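Long-range contact in maltose operon transcriptional repressor (Staphylococcus aureus subsp. aureus Mu50, PDB 3HCW), which probably represses transcription of the maltose operon by binding operator DNA, under control of a sugar-type effector sensed by its periplasmic binding protein-like domain: residues Ile111-His125 / Thr241-Ala254. Sequence-based numbering, arbitrary orientation. Where two conformers were deposited one is given.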
# COMPACT_ATOMS: atom_id res chain seq x y z
N ILE A 111 -3.63 -21.81 8.40
CA ILE A 111 -2.31 -21.36 7.97
C ILE A 111 -1.98 -20.10 8.76
O ILE A 111 -2.70 -19.12 8.70
CB ILE A 111 -2.26 -21.12 6.42
CG1 ILE A 111 -2.30 -22.45 5.65
CG2 ILE A 111 -0.98 -20.42 6.02
CD1 ILE A 111 -3.65 -22.83 5.17
N ASP A 112 -0.89 -20.14 9.53
CA ASP A 112 -0.55 -19.02 10.39
C ASP A 112 0.97 -18.79 10.42
O ASP A 112 1.74 -19.61 9.89
CB ASP A 112 -1.06 -19.32 11.81
CG ASP A 112 -1.40 -18.06 12.61
OD1 ASP A 112 -1.33 -16.94 12.07
OD2 ASP A 112 -1.74 -18.21 13.80
N ASN A 113 1.38 -17.65 10.98
CA ASN A 113 2.74 -17.50 11.51
C ASN A 113 2.67 -17.93 12.97
O ASN A 113 1.57 -18.04 13.54
CB ASN A 113 3.18 -16.04 11.49
CG ASN A 113 3.19 -15.43 10.11
OD1 ASN A 113 2.42 -14.51 9.82
ND2 ASN A 113 4.06 -15.94 9.24
N ASP A 114 3.84 -18.14 13.58
CA ASP A 114 3.92 -18.28 15.04
C ASP A 114 4.05 -16.87 15.60
O ASP A 114 5.14 -16.29 15.63
CB ASP A 114 5.08 -19.21 15.44
CG ASP A 114 5.09 -19.54 16.94
OD1 ASP A 114 5.80 -20.49 17.34
OD2 ASP A 114 4.43 -18.84 17.74
N ASN A 115 2.93 -16.32 16.06
CA ASN A 115 2.88 -14.90 16.38
C ASN A 115 3.39 -14.58 17.78
O ASN A 115 3.80 -13.45 18.06
CB ASN A 115 1.48 -14.32 16.13
CG ASN A 115 1.32 -13.77 14.73
OD1 ASN A 115 2.12 -12.94 14.28
ND2 ASN A 115 0.27 -14.20 14.04
N ILE A 116 3.39 -15.59 18.64
CA ILE A 116 4.06 -15.48 19.93
C ILE A 116 5.58 -15.42 19.74
O ILE A 116 6.23 -14.49 20.21
CB ILE A 116 3.62 -16.59 20.89
CG1 ILE A 116 2.11 -16.48 21.14
CG2 ILE A 116 4.43 -16.51 22.17
CD1 ILE A 116 1.50 -17.50 22.08
N LEU A 117 6.13 -16.35 18.98
CA LEU A 117 7.57 -16.41 18.72
C LEU A 117 8.05 -15.16 17.99
O LEU A 117 9.05 -14.54 18.39
CB LEU A 117 7.92 -17.70 17.95
CG LEU A 117 9.37 -18.04 17.60
CD1 LEU A 117 10.27 -17.97 18.83
CD2 LEU A 117 9.43 -19.41 16.98
N ALA A 118 7.29 -14.73 16.98
CA ALA A 118 7.62 -13.52 16.22
C ALA A 118 7.78 -12.32 17.14
O ALA A 118 8.81 -11.61 17.08
CB ALA A 118 6.57 -13.23 15.14
N SER A 119 6.79 -12.14 18.03
CA SER A 119 6.82 -11.04 18.99
C SER A 119 7.93 -11.19 20.02
O SER A 119 8.59 -10.20 20.38
CB SER A 119 5.46 -10.82 19.68
OG SER A 119 4.92 -12.03 20.17
N GLU A 120 8.14 -12.42 20.49
CA GLU A 120 9.22 -12.71 21.42
C GLU A 120 10.58 -12.39 20.82
O GLU A 120 11.42 -11.84 21.50
CB GLU A 120 9.18 -14.17 21.84
CG GLU A 120 8.17 -14.43 22.91
CD GLU A 120 8.02 -15.87 23.28
OE1 GLU A 120 8.78 -16.72 22.74
OE2 GLU A 120 7.14 -16.14 24.12
N ASN A 121 10.77 -12.75 19.55
CA ASN A 121 11.98 -12.40 18.81
C ASN A 121 12.19 -10.90 18.72
O ASN A 121 13.30 -10.41 18.91
CB ASN A 121 11.94 -12.99 17.39
CG ASN A 121 12.10 -14.48 17.39
OD1 ASN A 121 12.61 -15.06 18.34
ND2 ASN A 121 11.64 -15.12 16.31
N LEU A 122 11.11 -10.17 18.41
CA LEU A 122 11.18 -8.72 18.31
C LEU A 122 11.44 -8.09 19.67
O LEU A 122 12.32 -7.23 19.79
CB LEU A 122 9.92 -8.13 17.67
CG LEU A 122 9.91 -6.64 17.32
CD1 LEU A 122 10.74 -6.39 16.08
CD2 LEU A 122 8.47 -6.15 17.10
N THR A 123 10.68 -8.53 20.68
CA THR A 123 10.81 -7.98 22.03
C THR A 123 12.22 -8.24 22.58
O THR A 123 12.80 -7.37 23.20
CB THR A 123 9.73 -8.51 23.04
OG1 THR A 123 8.41 -8.41 22.46
CG2 THR A 123 9.75 -7.72 24.34
N ARG A 124 12.75 -9.44 22.36
CA ARG A 124 14.12 -9.79 22.79
C ARG A 124 15.16 -8.87 22.17
O ARG A 124 16.05 -8.38 22.87
CB ARG A 124 14.47 -11.24 22.43
CG ARG A 124 14.57 -12.20 23.60
CD ARG A 124 15.82 -11.92 24.44
NE ARG A 124 17.01 -12.64 23.98
CZ ARG A 124 18.24 -12.45 24.44
NH1 ARG A 124 18.48 -11.53 25.37
NH2 ARG A 124 19.25 -13.16 23.95
N HIS A 125 15.04 -8.62 20.87
CA HIS A 125 15.97 -7.77 20.12
C HIS A 125 16.09 -6.35 20.68
O HIS A 125 17.22 -5.82 20.80
CB HIS A 125 15.60 -7.71 18.64
CG HIS A 125 16.25 -6.58 17.91
ND1 HIS A 125 17.58 -6.58 17.55
CD2 HIS A 125 15.74 -5.40 17.47
CE1 HIS A 125 17.87 -5.45 16.93
NE2 HIS A 125 16.78 -4.72 16.87
N THR A 241 12.72 -1.29 12.17
CA THR A 241 12.96 -2.67 12.54
C THR A 241 11.61 -3.36 12.61
O THR A 241 10.65 -2.83 13.21
CB THR A 241 13.71 -2.73 13.86
OG1 THR A 241 15.04 -2.21 13.66
CG2 THR A 241 13.80 -4.14 14.39
N CYS A 242 11.53 -4.52 11.98
CA CYS A 242 10.28 -5.26 11.93
C CYS A 242 10.43 -6.73 11.64
O CYS A 242 11.48 -7.21 11.19
CB CYS A 242 9.27 -4.62 10.96
SG CYS A 242 9.97 -3.98 9.47
N ILE A 243 9.37 -7.44 11.97
CA ILE A 243 9.26 -8.85 11.72
C ILE A 243 8.58 -9.05 10.37
O ILE A 243 7.44 -8.62 10.17
CB ILE A 243 8.42 -9.55 12.82
CG1 ILE A 243 9.04 -9.36 14.21
CG2 ILE A 243 8.24 -11.02 12.49
CD1 ILE A 243 10.38 -10.10 14.43
N ASP A 244 9.30 -9.68 9.45
CA ASP A 244 8.74 -10.08 8.16
C ASP A 244 7.88 -11.34 8.34
O ASP A 244 8.38 -12.39 8.70
CB ASP A 244 9.90 -10.32 7.18
CG ASP A 244 9.44 -10.67 5.78
OD1 ASP A 244 8.21 -10.63 5.50
OD2 ASP A 244 10.31 -10.98 4.95
N ILE A 245 6.58 -11.26 8.07
CA ILE A 245 5.69 -12.39 8.36
C ILE A 245 5.28 -13.16 7.10
O ILE A 245 4.33 -13.95 7.12
CB ILE A 245 4.47 -11.96 9.22
CG1 ILE A 245 3.54 -11.03 8.44
CG2 ILE A 245 4.93 -11.32 10.51
CD1 ILE A 245 2.24 -10.72 9.16
N LYS A 246 6.03 -12.92 6.02
CA LYS A 246 5.90 -13.60 4.73
C LYS A 246 4.45 -13.73 4.22
O LYS A 246 3.95 -14.86 4.05
CB LYS A 246 6.57 -14.98 4.79
CG LYS A 246 7.87 -15.04 5.59
CD LYS A 246 9.05 -14.50 4.80
CE LYS A 246 10.28 -14.39 5.69
NZ LYS A 246 11.32 -13.49 5.10
N PRO A 247 3.76 -12.60 4.00
CA PRO A 247 2.33 -12.67 3.62
C PRO A 247 2.06 -13.30 2.23
O PRO A 247 1.02 -13.94 2.03
CB PRO A 247 1.87 -11.20 3.69
CG PRO A 247 3.13 -10.38 3.54
CD PRO A 247 4.24 -11.21 4.12
N ARG A 248 3.01 -13.15 1.31
CA ARG A 248 2.89 -13.79 -0.00
C ARG A 248 3.00 -15.31 0.12
O ARG A 248 2.27 -16.03 -0.55
CB ARG A 248 3.90 -13.23 -0.99
CG ARG A 248 3.54 -13.52 -2.43
CD ARG A 248 4.41 -12.73 -3.37
NE ARG A 248 4.19 -13.15 -4.75
CZ ARG A 248 4.70 -12.54 -5.81
NH1 ARG A 248 4.44 -13.01 -7.02
NH2 ARG A 248 5.48 -11.48 -5.66
N MET A 249 3.90 -15.77 1.00
CA MET A 249 4.02 -17.19 1.34
C MET A 249 2.75 -17.72 2.00
O MET A 249 2.26 -18.77 1.63
CB MET A 249 5.21 -17.45 2.26
CG MET A 249 6.44 -18.05 1.59
SD MET A 249 7.63 -18.70 2.80
CE MET A 249 6.84 -20.24 3.26
N LEU A 250 2.24 -16.99 3.00
CA LEU A 250 0.98 -17.38 3.66
C LEU A 250 -0.15 -17.60 2.66
O LEU A 250 -0.88 -18.59 2.74
CB LEU A 250 0.54 -16.30 4.67
CG LEU A 250 1.29 -16.16 6.00
CD1 LEU A 250 1.16 -14.73 6.50
CD2 LEU A 250 0.79 -17.15 7.04
N GLY A 251 -0.27 -16.68 1.69
CA GLY A 251 -1.29 -16.75 0.66
C GLY A 251 -1.11 -17.93 -0.29
O GLY A 251 -2.08 -18.63 -0.60
N GLN A 252 0.12 -18.14 -0.74
CA GLN A 252 0.43 -19.27 -1.61
C GLN A 252 0.10 -20.60 -0.93
O GLN A 252 -0.48 -21.47 -1.55
CB GLN A 252 1.90 -19.25 -2.05
CG GLN A 252 2.22 -18.17 -3.07
CD GLN A 252 3.72 -18.03 -3.34
OE1 GLN A 252 4.54 -18.68 -2.71
NE2 GLN A 252 4.06 -17.16 -4.29
N GLN A 253 0.46 -20.71 0.35
CA GLN A 253 0.18 -21.92 1.14
C GLN A 253 -1.33 -22.16 1.35
O GLN A 253 -1.79 -23.29 1.31
CB GLN A 253 0.88 -21.85 2.49
CG GLN A 253 2.41 -21.92 2.43
CD GLN A 253 2.93 -23.30 2.07
OE1 GLN A 253 2.52 -24.30 2.67
NE2 GLN A 253 3.83 -23.36 1.10
N ALA A 254 -2.08 -21.08 1.56
CA ALA A 254 -3.54 -21.17 1.71
C ALA A 254 -4.19 -21.59 0.40
O ALA A 254 -5.13 -22.39 0.39
CB ALA A 254 -4.12 -19.86 2.19
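I111 lies along helix 247-254 at L250 and A254, N113 faces I245, just ahead of that helix, and A118 and L122 lie against strand 241-244: the two strand-to-helix segments run antiparallel, strand 111-113 passing helix 247-254 at 161° and helix 115-125 passing strand 241-244 at 158°, so that each strand packs against the other segment's helix. These are two interlobe crossovers of a two-lobed, periplasmic binding protein-like fold, as in LacI-family repressors, one segment leaving the N-terminal lobe where the other enters it. Strand 272-280 lies between strands 110-113 and 241-244 in the sheet order.

N113 makes the polar link midway. A chi1 of -59° sets CG opposite the carbonyl carbon and swings the amide toward I245, the two side chains running roughly perpendicular. N113 ND2 donates to I245 O (2.9 Å), from above the carbonyl plane, and also to I275 O, so the amide nitrogen links I245 with I275 of strand 272-280. N113 OD1 lies 3.3 Å from I245 CB and 3.6 Å from L250 CD1, and bonds a glycerol that also bonds D112 and N115. The glycerol probably comes from the crystallisation liquor, but its position is consistent with the effector cleft between the lobes.

Apolar contacts flank N113 on the two sides. Toward the N-terminal lobe, the I111 and L250 side chains overlap antiparallel, I111 CG2 3.9 Å from L250 CD2, and I111 CD1 reaches A254 CA. In the other lobe I243 is wedged against one side of helix 115-125: its CG2 meets A118 CB at 3.8 Å, and its CD1 lies 3.4 Å from A118 O. L122 CB covers I243 CG1, and the L122 side chain also packs on A225 and F227. The far end is mixed: H125 NE2 and T241 OG1 both bond T285 OG1, while T241 CG2 sits 3.9 Å from H125 CD2.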